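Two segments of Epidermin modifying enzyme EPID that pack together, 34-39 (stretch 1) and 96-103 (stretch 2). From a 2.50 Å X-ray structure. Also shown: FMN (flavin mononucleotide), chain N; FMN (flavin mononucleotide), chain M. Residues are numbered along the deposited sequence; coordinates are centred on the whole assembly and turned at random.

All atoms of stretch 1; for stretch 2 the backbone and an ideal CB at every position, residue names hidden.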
# COMPACT_ATOMS: atom_id res chain seq x y z
N ILE B 34 23.93 -13.85 15.67
CA ILE B 34 22.59 -14.31 15.97
C ILE B 34 21.66 -14.44 14.76
O ILE B 34 21.80 -13.74 13.76
CB ILE B 34 21.98 -13.38 17.05
CG1 ILE B 34 20.71 -14.01 17.62
CG2 ILE B 34 21.75 -12.01 16.46
CD1 ILE B 34 20.34 -13.49 18.99
N LEU B 35 20.72 -15.37 14.87
CA LEU B 35 19.76 -15.67 13.81
C LEU B 35 18.42 -15.94 14.51
O LEU B 35 18.36 -16.74 15.44
CB LEU B 35 20.23 -16.91 13.04
CG LEU B 35 19.60 -17.29 11.70
CD1 LEU B 35 20.24 -18.58 11.20
CD2 LEU B 35 18.11 -17.48 11.86
N PHE B 36 17.35 -15.28 14.08
CA PHE B 36 16.03 -15.47 14.71
C PHE B 36 15.02 -16.24 13.87
O PHE B 36 15.13 -16.31 12.64
CB PHE B 36 15.40 -14.11 15.05
CG PHE B 36 16.14 -13.33 16.11
CD1 PHE B 36 17.19 -12.49 15.77
CD2 PHE B 36 15.77 -13.43 17.46
CE1 PHE B 36 17.87 -11.75 16.75
CE2 PHE B 36 16.44 -12.70 18.44
CZ PHE B 36 17.49 -11.85 18.09
N SER B 37 14.04 -16.82 14.54
CA SER B 37 12.98 -17.53 13.85
C SER B 37 11.96 -16.44 13.50
O SER B 37 11.83 -15.44 14.20
CB SER B 37 12.33 -18.56 14.78
OG SER B 37 11.53 -17.95 15.77
N PRO B 38 11.23 -16.61 12.39
CA PRO B 38 10.23 -15.60 11.99
C PRO B 38 9.31 -15.16 13.13
O PRO B 38 9.07 -13.97 13.32
CB PRO B 38 9.47 -16.30 10.87
CG PRO B 38 10.54 -17.13 10.23
CD PRO B 38 11.29 -17.71 11.41
N SER B 39 8.81 -16.12 13.90
CA SER B 39 7.90 -15.81 14.99
C SER B 39 8.51 -15.01 16.14
O SER B 39 7.81 -14.27 16.83
CB SER B 39 7.29 -17.08 15.56
OG SER B 39 6.47 -17.71 14.60
N UNK B 96 11.94 -25.46 7.43
CA UNK B 96 11.16 -24.53 6.62
C UNK B 96 11.46 -23.03 6.79
O UNK B 96 10.73 -22.19 6.27
CB UNK B 96 9.68 -24.76 6.93
N UNK B 97 12.51 -22.71 7.53
CA UNK B 97 12.96 -21.33 7.70
C UNK B 97 14.49 -21.38 7.83
O UNK B 97 15.05 -22.46 8.00
CB UNK B 97 12.31 -20.67 8.91
N UNK B 98 15.16 -20.24 7.74
CA UNK B 98 16.62 -20.22 7.81
C UNK B 98 17.21 -20.85 9.07
O UNK B 98 18.11 -21.68 8.99
CB UNK B 98 17.11 -18.77 7.71
N UNK B 99 16.70 -20.44 10.23
CA UNK B 99 17.20 -20.96 11.50
C UNK B 99 17.17 -22.48 11.53
O UNK B 99 18.15 -23.16 11.83
CB UNK B 99 16.38 -20.40 12.66
N UNK B 100 16.01 -23.01 11.21
CA UNK B 100 15.79 -24.42 11.22
C UNK B 100 16.61 -25.15 10.12
O UNK B 100 17.01 -26.31 10.29
CB UNK B 100 14.29 -24.69 11.05
N UNK B 101 16.89 -24.46 9.01
CA UNK B 101 17.70 -25.05 7.94
C UNK B 101 19.17 -25.09 8.40
O UNK B 101 19.93 -26.01 8.06
CB UNK B 101 17.55 -24.26 6.64
N UNK B 102 19.57 -24.08 9.16
CA UNK B 102 20.92 -24.01 9.69
C UNK B 102 21.13 -25.13 10.71
O UNK B 102 22.19 -25.76 10.76
CB UNK B 102 21.18 -22.64 10.32
N UNK B 103 20.10 -25.40 11.51
CA UNK B 103 20.17 -26.45 12.52
C UNK B 103 20.26 -27.85 11.91
O UNK B 103 20.88 -28.72 12.50
CB UNK B 103 18.95 -26.37 13.44
N1 FMN N . 6.79 -21.60 23.06
C2 FMN N . 7.82 -22.23 23.72
O2 FMN N . 8.29 -23.27 23.37
N3 FMN N . 8.38 -21.61 24.89
C4 FMN N . 7.96 -20.44 25.42
O4 FMN N . 8.49 -20.00 26.45
C4A FMN N . 6.84 -19.78 24.74
N5 FMN N . 6.38 -18.60 25.15
C5A FMN N . 5.46 -17.93 24.40
C6 FMN N . 5.03 -16.59 24.79
C7 FMN N . 4.02 -15.92 24.17
C7M FMN N . 3.61 -14.51 24.61
C8 FMN N . 3.48 -16.46 22.90
C8M FMN N . 2.46 -15.70 22.10
C9 FMN N . 3.86 -17.75 22.53
C9A FMN N . 4.82 -18.51 23.22
N10 FMN N . 5.25 -19.82 22.87
C10 FMN N . 6.31 -20.45 23.51
C1' FMN N . 4.68 -20.47 21.68
C2' FMN N . 5.61 -20.23 20.46
O2' FMN N . 5.85 -18.85 20.17
C3' FMN N . 5.03 -20.90 19.22
O3' FMN N . 4.97 -22.35 19.44
C4' FMN N . 5.77 -20.63 17.92
O4' FMN N . 5.03 -21.15 16.78
C5' FMN N . 7.19 -21.16 17.88
O5' FMN N . 7.85 -20.75 16.67
P FMN N . 9.42 -20.85 16.45
O1P FMN N . 9.81 -22.28 16.68
O2P FMN N . 10.07 -19.89 17.38
O3P FMN N . 9.63 -20.41 14.96
N1 FMN M . 17.86 -26.88 0.39
C2 FMN M . 17.99 -28.12 -0.18
O2 FMN M . 17.49 -29.12 0.24
N3 FMN M . 18.79 -28.24 -1.36
C4 FMN M . 19.44 -27.23 -1.97
O4 FMN M . 20.13 -27.46 -2.97
C4A FMN M . 19.32 -25.91 -1.35
N5 FMN M . 19.89 -24.84 -1.90
C5A FMN M . 19.62 -23.61 -1.39
C6 FMN M . 20.15 -22.42 -2.06
C7 FMN M . 20.04 -21.15 -1.53
C7M FMN M . 20.60 -19.93 -2.27
C8 FMN M . 19.15 -20.94 -0.37
C8M FMN M . 18.88 -19.56 0.16
C9 FMN M . 18.66 -22.07 0.29
C9A FMN M . 18.86 -23.39 -0.17
N10 FMN M . 18.35 -24.56 0.45
C10 FMN M . 18.47 -25.81 -0.14
C1' FMN M . 17.54 -24.45 1.68
C2' FMN M . 16.04 -24.43 1.30
O2' FMN M . 15.67 -23.37 0.40
C3' FMN M . 15.19 -24.30 2.56
O3' FMN M . 15.42 -25.45 3.42
C4' FMN M . 13.69 -24.16 2.34
O4' FMN M . 13.02 -23.86 3.59
C5' FMN M . 13.03 -25.37 1.69
O5' FMN M . 11.65 -25.10 1.41
P FMN M . 10.76 -25.98 0.45
O1P FMN M . 10.82 -27.36 0.97
O2P FMN M . 11.27 -25.85 -0.95
O3P FMN M . 9.32 -25.35 0.56

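Position 96 lies before the helix, and its ideal CB has nothing of stretch 1 within 5.5 Å. Stretch 1 therefore sets no preference here, although the flavin of chain M comes close to the backbone, its O4' lying 3.6 Å from CA of position 96. The residue is Asp96, whose carboxylate oxygens are hydrogen-bonded elsewhere in the structure.

Position 97 is extended (phi/psi -147/167), whereas the residues after it have helical angles, so it is placed to cap the helix. Its CA-to-CB bond points toward stretch 1, with the ideal CB 4.0 Å from Pro38 CD. A short polar side chain such as Asn, Asp, Ser or Thr would suit the cap, and its first atoms would lie beside the proline ring. The residue is Asn97. With chi1 at 57° (p), its OD1 accepts from the backbone N of position 100 at 2.7 Å, a capping bond, though the placement of OD1 is less certain than that distance suggests. The amide also packs on the proline, Asn97 ND2 lying 3.7 Å from Pro38 CD.

At position 98 the CA-to-CB bond runs sideways, and the ideal CB is 4.5 Å from Leu35 CD2. Any apolar residue long enough to lie along that leucine, such as Leu, Ile or Met, would be reasonable. Leu98 is found there; it brings its CG to 3.9 Å from Leu35 CD1 and covers part of that side chain.

Position 99 faces stretch 1 most directly. Its CA is 5.9 Å from Ser37 CA, and its CB points toward stretch 1, with the ideal CB already a tight 3.5 Å from Leu35 CD2 and 4.3 Å from Phe36 O. A side chain here must lead away from the leucine methyl and along the backbone where the strand ends; Leu or Met could do so, and a smaller apolar residue would fit with less contact. The residue is Leu99. Its CB touches Leu35 CD2 at 3.5 Å, while Leu99 CD1 reaches to 3.8 Å from Ser37 N and 4.1 Å from Ser37 CB. No direct hydrogen bond joins the stretches, but a water links their backbones, donating to Phe36 O at 3.0 Å and accepting from Leu99 N at 2.9 Å.

Positions 100 and 101 have no part of stretch 1 near their ideal CB atoms, so many helix-compatible residues would serve. They are Thr100, whose OG1 is hydrogen-bonded to a residue just outside the stretches, and Thr101. Thr101 OG1 donates to Asn97 O at 3.0 Å and accepts from O3' of the chain M flavin, also at 3.0 Å.

Position 102, one turn after 98, has a CA-to-CB bond that points toward stretch 1, as those of 97 and 99 do, its ideal CB 4.3 Å from Leu35 CD1. A compact apolar side chain, Val, Ile or Ala, would suit. Val102 places CG2 3.8 Å from Leu35 CD1, so that Leu98 and Val102 both lie against Leu35 CD1.

Position 103 is out of reach of stretch 1, which sets no preference; it is Cys103, whose N donates to Leu99 O at 3.0 Å in the helix.

Stretch 2 96-103: DNLLTTVC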
# COMPACT_ATOMS: atom_id res chain seq x y z
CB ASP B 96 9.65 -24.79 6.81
CG ASP B 96 9.22 -24.73 8.27
OD1 ASP B 96 10.03 -24.36 9.15
OD2 ASP B 96 8.05 -25.05 8.53
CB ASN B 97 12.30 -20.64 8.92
CG ASN B 97 12.52 -21.37 10.22
OD1 ASN B 97 13.61 -21.89 10.48
ND2 ASN B 97 11.48 -21.41 11.06
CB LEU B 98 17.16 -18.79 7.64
CG LEU B 98 18.70 -18.66 7.63
CD1 LEU B 98 19.30 -19.49 6.52
CD2 LEU B 98 19.10 -17.19 7.47
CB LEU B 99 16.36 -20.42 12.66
CG LEU B 99 16.72 -20.88 14.08
CD1 LEU B 99 16.25 -19.84 15.09
CD2 LEU B 99 16.08 -22.24 14.39
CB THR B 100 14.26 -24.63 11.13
OG1 THR B 100 13.89 -25.78 11.88
CG2 THR B 100 13.81 -24.75 9.72
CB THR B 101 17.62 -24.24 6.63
OG1 THR B 101 16.30 -24.35 6.08
CG2 THR B 101 18.62 -24.74 5.61
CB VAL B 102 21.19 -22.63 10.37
CG1 VAL B 102 22.37 -22.71 11.34
CG2 VAL B 102 21.47 -21.59 9.29
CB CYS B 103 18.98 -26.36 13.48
SG CYS B 103 19.06 -24.93 14.58
O HOH W 1 14.62 -18.47 10.68
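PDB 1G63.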